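Local coordinates for protein DegQ (Legionella fallonii, PDB 3PV2) that probably degrades and chaperones misfolded proteins as a trypsin-like HtrA protease with two PDZ domains, working in large self-compartmentizing assemblies of twelve subunits, at residues 121-125 with 254-258; 258-262 with 292-296. One frame throughout, in Å; residues are numbered along the deposited sequence.

Contact 1. Residues 121-125 with 254-258; sequences GDSET and SIHRG
Arg257 meets the carboxylate of Asp122 end-on with two nitrogens, NH1 bonding OD1 and NH2 bonding OD2, each at 2.9 Å. Both hydrogen bonds are almost straight, both oxygens use their syn lone pairs, and the two flat groups lie only 10° apart. Extended from CG to NE, the arginine chain carries its guanidinium out to this acid. A second charge contact comes over one guanidinium face: Glu124 OE2 sits 2.9 Å from Arg257 NE but well out of the plane, a purely electrostatic salt bridge. A further hydrogen bond steadies the acid, since Thr125 OG1 reaches the anti lone pair of Asp122 OD2 at 2.8 Å, and OD2 is thereby gripped by two donors. One water links Gly121 O and Asp122 OD1, to which it donates, with the backbone N of Ile255, from which it accepts a longer bond. Van der Waals contact is slight: Ile255 CG1 rests 3.7 Å from Asp122 CG, while Ile255 CG2 lies over the guanidinium face opposite Glu124. Thr125 and Ile255 also touch helix 239-252. The whole is a salt-bridge network with a bidentate arginine-aspartate pair, fastening the linker toward the first PDZ domain to the N-terminal barrel of the trypsin fold.

Contact 2. Residues 258-262 with 292-296; sequences GLMGI and NSPAE
Met260 and Pro294 bring together the segment leading into strand 262-266 and the first turn of helix 294-298, both in the first PDZ domain. The two side chains cross at a slant. With its CG anti to the backbone N (chi1 177°), the methionine sets CG 4.2 Å from Ala295 CB, and the bend at chi2 (73°) brings SD to 4.1 Å from Pro294 CB. On the neighbouring side of the proline, Leu259 lays its CG 4.3 Å from Pro294 CD, and Thr351 touches both residues. Pro294 and Ala295 direct their CB atoms toward 258-262, whereas that of Met260 points away from the helix, contact being made by CG and SD alongside it. Gly261 CA packs 3.8 Å from Ser293 CB, with a positive phi of 90° that suits glycine. Ser293 is the N-cap: OG accepts from Glu296 N at 3.1 Å and is also hydrogen-bonded to Asn290 O. The first-turn amide of Ala295 is satisfied across the contact, its N donating to Met260 O at 3.0 Å, with the donor nearly in line with the carbonyl bond (C=O...N 162°).

In the fold
From the N terminus, the chain first builds the protease barrels. Contact 1 then closes a long loop, 128 residues between its segments, by returning the stretch after helix 239-252 to the end of strand 113-122; the second barrel lies inside that loop. Contact 2 starts where contact 1 ends, sharing Gly258, and closes a much shorter loop of 29 residues that holds the rest of strand 262-266, strand 284-289 and helix 269-274. The loops therefore follow one another, neither nested nor crossed, with centres about 19 Å apart. Together they fix both ends of the connection 254-261, which leads into strand 262-266, one to the protease domain and the other to the first PDZ domain.

Contact 1. Residues 121-125 with 254-258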
ATOM      1  N   GLY B 121     -44.218 -20.925  -0.245  1.00 54.29           N
ATOM      2  CA  GLY B 121     -43.034 -21.301   0.421  1.00 55.16           C
ATOM      3  C   GLY B 121     -43.059 -20.887   1.852  1.00 57.08           C
ATOM      4  O   GLY B 121     -43.952 -20.175   2.283  1.00 59.54           O
ATOM      5  N   ASP B 122     -42.024 -21.301   2.556  1.00 57.22           N
ATOM      6  CA  ASP B 122     -41.872 -21.049   3.966  1.00 58.84           C
ATOM      7  C   ASP B 122     -40.386 -20.966   4.240  1.00 59.26           C
ATOM      8  O   ASP B 122     -39.683 -22.022   4.264  1.00 57.05           O
ATOM      9  CB  ASP B 122     -42.508 -22.151   4.784  1.00 58.53           C
ATOM     10  CG  ASP B 122     -42.547 -21.801   6.268  1.00 63.44           C
ATOM     11  OD1 ASP B 122     -43.063 -20.703   6.622  1.00 65.55           O
ATOM     12  OD2 ASP B 122     -42.026 -22.594   7.081  1.00 63.02           O
ATOM     13  N   SER B 123     -39.894 -19.732   4.392  1.00 61.35           N
ATOM     14  CA  SER B 123     -38.438 -19.507   4.582  1.00 63.09           C
ATOM     15  C   SER B 123     -37.929 -20.052   5.894  1.00 63.68           C
ATOM     16  O   SER B 123     -36.817 -20.586   5.954  1.00 62.81           O
ATOM     17  CB  SER B 123     -38.041 -18.024   4.450  1.00 65.25           C
ATOM     18  OG  SER B 123     -38.813 -17.184   5.277  1.00 68.37           O
ATOM     19  N   GLU B 124     -38.744 -19.974   6.933  1.00 64.70           N
ATOM     20  CA  GLU B 124     -38.325 -20.525   8.197  1.00 65.06           C
ATOM     21  C   GLU B 124     -37.926 -22.029   8.112  1.00 61.65           C
ATOM     22  O   GLU B 124     -36.903 -22.430   8.653  1.00 61.07           O
ATOM     23  CB  GLU B 124     -39.347 -20.236   9.310  1.00 67.75           C
ATOM     24  CG  GLU B 124     -38.658 -20.267  10.715  1.00 72.98           C
ATOM     25  CD  GLU B 124     -39.627 -20.437  11.888  1.00 78.33           C
ATOM     26  OE1 GLU B 124     -39.271 -21.113  12.879  1.00 81.41           O
ATOM     27  OE2 GLU B 124     -40.746 -19.887  11.815  1.00 84.44           O
ATOM     28  N   THR B 125     -38.671 -22.858   7.397  1.00 58.45           N
ATOM     29  CA  THR B 125     -38.277 -24.262   7.255  1.00 54.66           C
ATOM     30  C   THR B 125     -37.523 -24.547   5.950  1.00 51.48           C
ATOM     31  O   THR B 125     -37.135 -25.701   5.698  1.00 48.89           O
ATOM     32  CB  THR B 125     -39.505 -25.159   7.281  1.00 54.83           C
ATOM     33  OG1 THR B 125     -40.424 -24.695   6.302  1.00 56.62           O
ATOM     34  CG2 THR B 125     -40.199 -25.109   8.592  1.00 56.38           C
ATOM     35  N   SER B 254     -49.722 -20.370   2.555  1.00 68.97           N
ATOM     36  CA  SER B 254     -48.557 -20.072   3.413  1.00 70.14           C
ATOM     37  C   SER B 254     -48.795 -20.597   4.823  1.00 70.26           C
ATOM     38  O   SER B 254     -49.914 -20.942   5.150  1.00 70.56           O
ATOM     39  CB  SER B 254     -48.290 -18.577   3.501  1.00 70.79           C
ATOM     40  OG  SER B 254     -49.225 -17.979   4.386  1.00 73.77           O
ATOM     41  N   ILE B 255     -47.749 -20.663   5.639  1.00 70.23           N
ATOM     42  CA  ILE B 255     -47.889 -21.071   7.006  1.00 71.85           C
ATOM     43  C   ILE B 255     -48.129 -19.779   7.800  1.00 74.12           C
ATOM     44  O   ILE B 255     -47.308 -18.874   7.753  1.00 74.75           O
ATOM     45  CB  ILE B 255     -46.586 -21.737   7.589  1.00 72.16           C
ATOM     46  CG1 ILE B 255     -46.093 -22.903   6.715  1.00 70.49           C
ATOM     47  CG2 ILE B 255     -46.789 -22.151   9.047  1.00 69.81           C
ATOM     48  CD1 ILE B 255     -47.154 -23.835   6.318  1.00 68.89           C
ATOM     49  N   HIS B 256     -49.250 -19.676   8.499  1.00 75.65           N
ATOM     50  CA  HIS B 256     -49.453 -18.540   9.382  1.00 77.53           C
ATOM     51  C   HIS B 256     -49.273 -19.027  10.816  1.00 77.24           C
ATOM     52  O   HIS B 256     -50.182 -19.579  11.402  1.00 78.80           O
ATOM     53  CB  HIS B 256     -50.815 -17.918   9.181  1.00 78.17           C
ATOM     54  CG  HIS B 256     -51.011 -16.670   9.988  1.00 84.57           C
ATOM     55  ND1 HIS B 256     -50.871 -15.406   9.455  1.00 88.41           N
ATOM     56  CD2 HIS B 256     -51.295 -16.493  11.301  1.00 89.06           C
ATOM     57  CE1 HIS B 256     -51.076 -14.506  10.400  1.00 90.40           C
ATOM     58  NE2 HIS B 256     -51.339 -15.140  11.528  1.00 91.92           N
ATOM     59  N   ARG B 257     -48.078 -18.835  11.354  1.00 75.32           N
ATOM     60  CA  ARG B 257     -47.746 -19.282  12.686  1.00 75.30           C
ATOM     61  C   ARG B 257     -48.422 -18.453  13.776  1.00 75.41           C
ATOM     62  O   ARG B 257     -48.486 -17.217  13.686  1.00 76.52           O
ATOM     63  CB  ARG B 257     -46.248 -19.196  12.899  1.00 74.74           C
ATOM     64  CG  ARG B 257     -45.501 -20.249  12.191  1.00 71.98           C
ATOM     65  CD  ARG B 257     -44.033 -20.001  12.250  1.00 67.93           C
ATOM     66  NE  ARG B 257     -43.341 -21.117  11.634  1.00 66.50           N
ATOM     67  CZ  ARG B 257     -43.139 -21.281  10.330  1.00 65.34           C
ATOM     68  NH1 ARG B 257     -43.553 -20.376   9.459  1.00 63.68           N
ATOM     69  NH2 ARG B 257     -42.505 -22.366   9.895  1.00 65.35           N
ATOM     70  N   GLY B 258     -48.930 -19.148  14.788  1.00 66.25           N
ATOM     71  CA  GLY B 258     -49.600 -18.496  15.885  1.00 62.76           C
ATOM     72  C   GLY B 258     -48.798 -18.701  17.154  1.00 59.49           C
ATOM     73  O   GLY B 258     -47.664 -19.182  17.136  1.00 57.47           O
TER
HETATM   74  O   HOH W   1     -44.838 -19.464   4.695  1.00 61.24           O

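Contact 2. Residues 258-262 with 292-296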
ATOM      1  N   GLY B 258     -48.930 -19.148  14.788  1.00 66.25           N
ATOM      2  CA  GLY B 258     -49.600 -18.496  15.885  1.00 62.76           C
ATOM      3  C   GLY B 258     -48.798 -18.701  17.154  1.00 59.49           C
ATOM      4  O   GLY B 258     -47.664 -19.182  17.136  1.00 57.47           O
ATOM      5  N   LEU B 259     -49.450 -18.406  18.258  1.00 55.75           N
ATOM      6  CA  LEU B 259     -48.800 -18.324  19.524  1.00 52.12           C
ATOM      7  C   LEU B 259     -49.393 -19.331  20.484  1.00 49.16           C
ATOM      8  O   LEU B 259     -50.610 -19.509  20.553  1.00 46.70           O
ATOM      9  CB  LEU B 259     -49.029 -16.950  20.082  1.00 52.73           C
ATOM     10  CG  LEU B 259     -48.447 -16.761  21.464  1.00 53.92           C
ATOM     11  CD1 LEU B 259     -46.981 -17.201  21.386  1.00 59.30           C
ATOM     12  CD2 LEU B 259     -48.603 -15.336  21.952  1.00 55.69           C
ATOM     13  N   MET B 260     -48.512 -19.960  21.246  1.00 47.16           N
ATOM     14  CA  MET B 260     -48.913 -20.762  22.398  1.00 46.03           C
ATOM     15  C   MET B 260     -48.314 -20.252  23.725  1.00 42.82           C
ATOM     16  O   MET B 260     -48.988 -20.259  24.734  1.00 42.00           O
ATOM     17  CB  MET B 260     -48.554 -22.187  22.146  1.00 47.74           C
ATOM     18  CG  MET B 260     -48.876 -23.092  23.316  1.00 51.85           C
ATOM     19  SD  MET B 260     -50.638 -23.320  23.408  1.00 61.79           S
ATOM     20  CE  MET B 260     -50.905 -24.102  21.786  1.00 55.58           C
ATOM     21  N   GLY B 261     -47.097 -19.742  23.737  1.00 42.12           N
ATOM     22  CA  GLY B 261     -46.571 -19.053  24.944  1.00 42.13           C
ATOM     23  C   GLY B 261     -45.832 -19.934  25.985  1.00 43.55           C
ATOM     24  O   GLY B 261     -45.809 -19.604  27.181  1.00 42.00           O
ATOM     25  N   ILE B 262     -45.191 -21.005  25.537  1.00 44.04           N
ATOM     26  CA  ILE B 262     -44.360 -21.846  26.433  1.00 46.70           C
ATOM     27  C   ILE B 262     -43.012 -22.271  25.865  1.00 46.84           C
ATOM     28  O   ILE B 262     -42.940 -22.715  24.714  1.00 47.63           O
ATOM     29  CB  ILE B 262     -45.023 -23.154  26.679  1.00 46.87           C
ATOM     30  CG1 ILE B 262     -45.067 -23.930  25.360  1.00 45.44           C
ATOM     31  CG2 ILE B 262     -46.419 -22.917  27.206  1.00 49.42           C
ATOM     32  CD1 ILE B 262     -45.162 -25.388  25.542  1.00 44.86           C
ATOM     33  N   ASN B 292     -50.565 -14.556  30.697  1.00 44.16           N
ATOM     34  CA  ASN B 292     -51.583 -14.177  29.766  1.00 44.68           C
ATOM     35  C   ASN B 292     -51.454 -14.829  28.404  1.00 43.94           C
ATOM     36  O   ASN B 292     -52.026 -14.308  27.435  1.00 45.10           O
ATOM     37  CB  ASN B 292     -51.607 -12.660  29.562  1.00 46.65           C
ATOM     38  CG  ASN B 292     -51.760 -11.883  30.894  1.00 51.26           C
ATOM     39  OD1 ASN B 292     -52.781 -12.011  31.577  1.00 56.95           O
ATOM     40  ND2 ASN B 292     -50.744 -11.101  31.265  1.00 51.15           N
ATOM     41  N   SER B 293     -50.706 -15.938  28.311  1.00 40.15           N
ATOM     42  CA  SER B 293     -50.567 -16.681  27.079  1.00 37.19           C
ATOM     43  C   SER B 293     -51.628 -17.710  26.987  1.00 36.99           C
ATOM     44  O   SER B 293     -52.304 -17.961  27.956  1.00 37.33           O
ATOM     45  CB  SER B 293     -49.231 -17.400  27.070  1.00 37.51           C
ATOM     46  OG  SER B 293     -49.080 -18.291  28.190  1.00 34.88           O
ATOM     47  N   PRO B 294     -51.833 -18.275  25.808  1.00 35.85           N
ATOM     48  CA  PRO B 294     -52.776 -19.386  25.696  1.00 37.12           C
ATOM     49  C   PRO B 294     -52.415 -20.596  26.644  1.00 36.88           C
ATOM     50  O   PRO B 294     -53.297 -21.199  27.257  1.00 37.38           O
ATOM     51  CB  PRO B 294     -52.606 -19.810  24.258  1.00 36.87           C
ATOM     52  CG  PRO B 294     -52.191 -18.473  23.617  1.00 38.32           C
ATOM     53  CD  PRO B 294     -51.230 -17.965  24.514  1.00 36.18           C
ATOM     54  N   ALA B 295     -51.137 -20.895  26.737  1.00 35.12           N
ATOM     55  CA  ALA B 295     -50.642 -21.969  27.640  1.00 35.06           C
ATOM     56  C   ALA B 295     -50.951 -21.691  29.114  1.00 35.46           C
ATOM     57  O   ALA B 295     -51.396 -22.578  29.814  1.00 35.87           O
ATOM     58  CB  ALA B 295     -49.150 -22.147  27.430  1.00 34.53           C
ATOM     59  N   GLU B 296     -50.736 -20.462  29.608  1.00 35.51           N
ATOM     60  CA  GLU B 296     -51.170 -20.137  30.953  1.00 36.74           C
ATOM     61  C   GLU B 296     -52.697 -20.312  31.148  1.00 40.26           C
ATOM     62  O   GLU B 296     -53.167 -20.876  32.164  1.00 41.77           O
ATOM     63  CB  GLU B 296     -50.831 -18.719  31.318  1.00 37.23           C
ATOM     64  CG  GLU B 296     -51.167 -18.452  32.763  1.00 40.96           C
ATOM     65  CD  GLU B 296     -50.815 -17.025  33.212  1.00 47.42           C
ATOM     66  OE1 GLU B 296     -49.763 -16.850  33.838  1.00 54.83           O
ATOM     67  OE2 GLU B 296     -51.573 -16.075  32.924  1.00 51.28           O
TER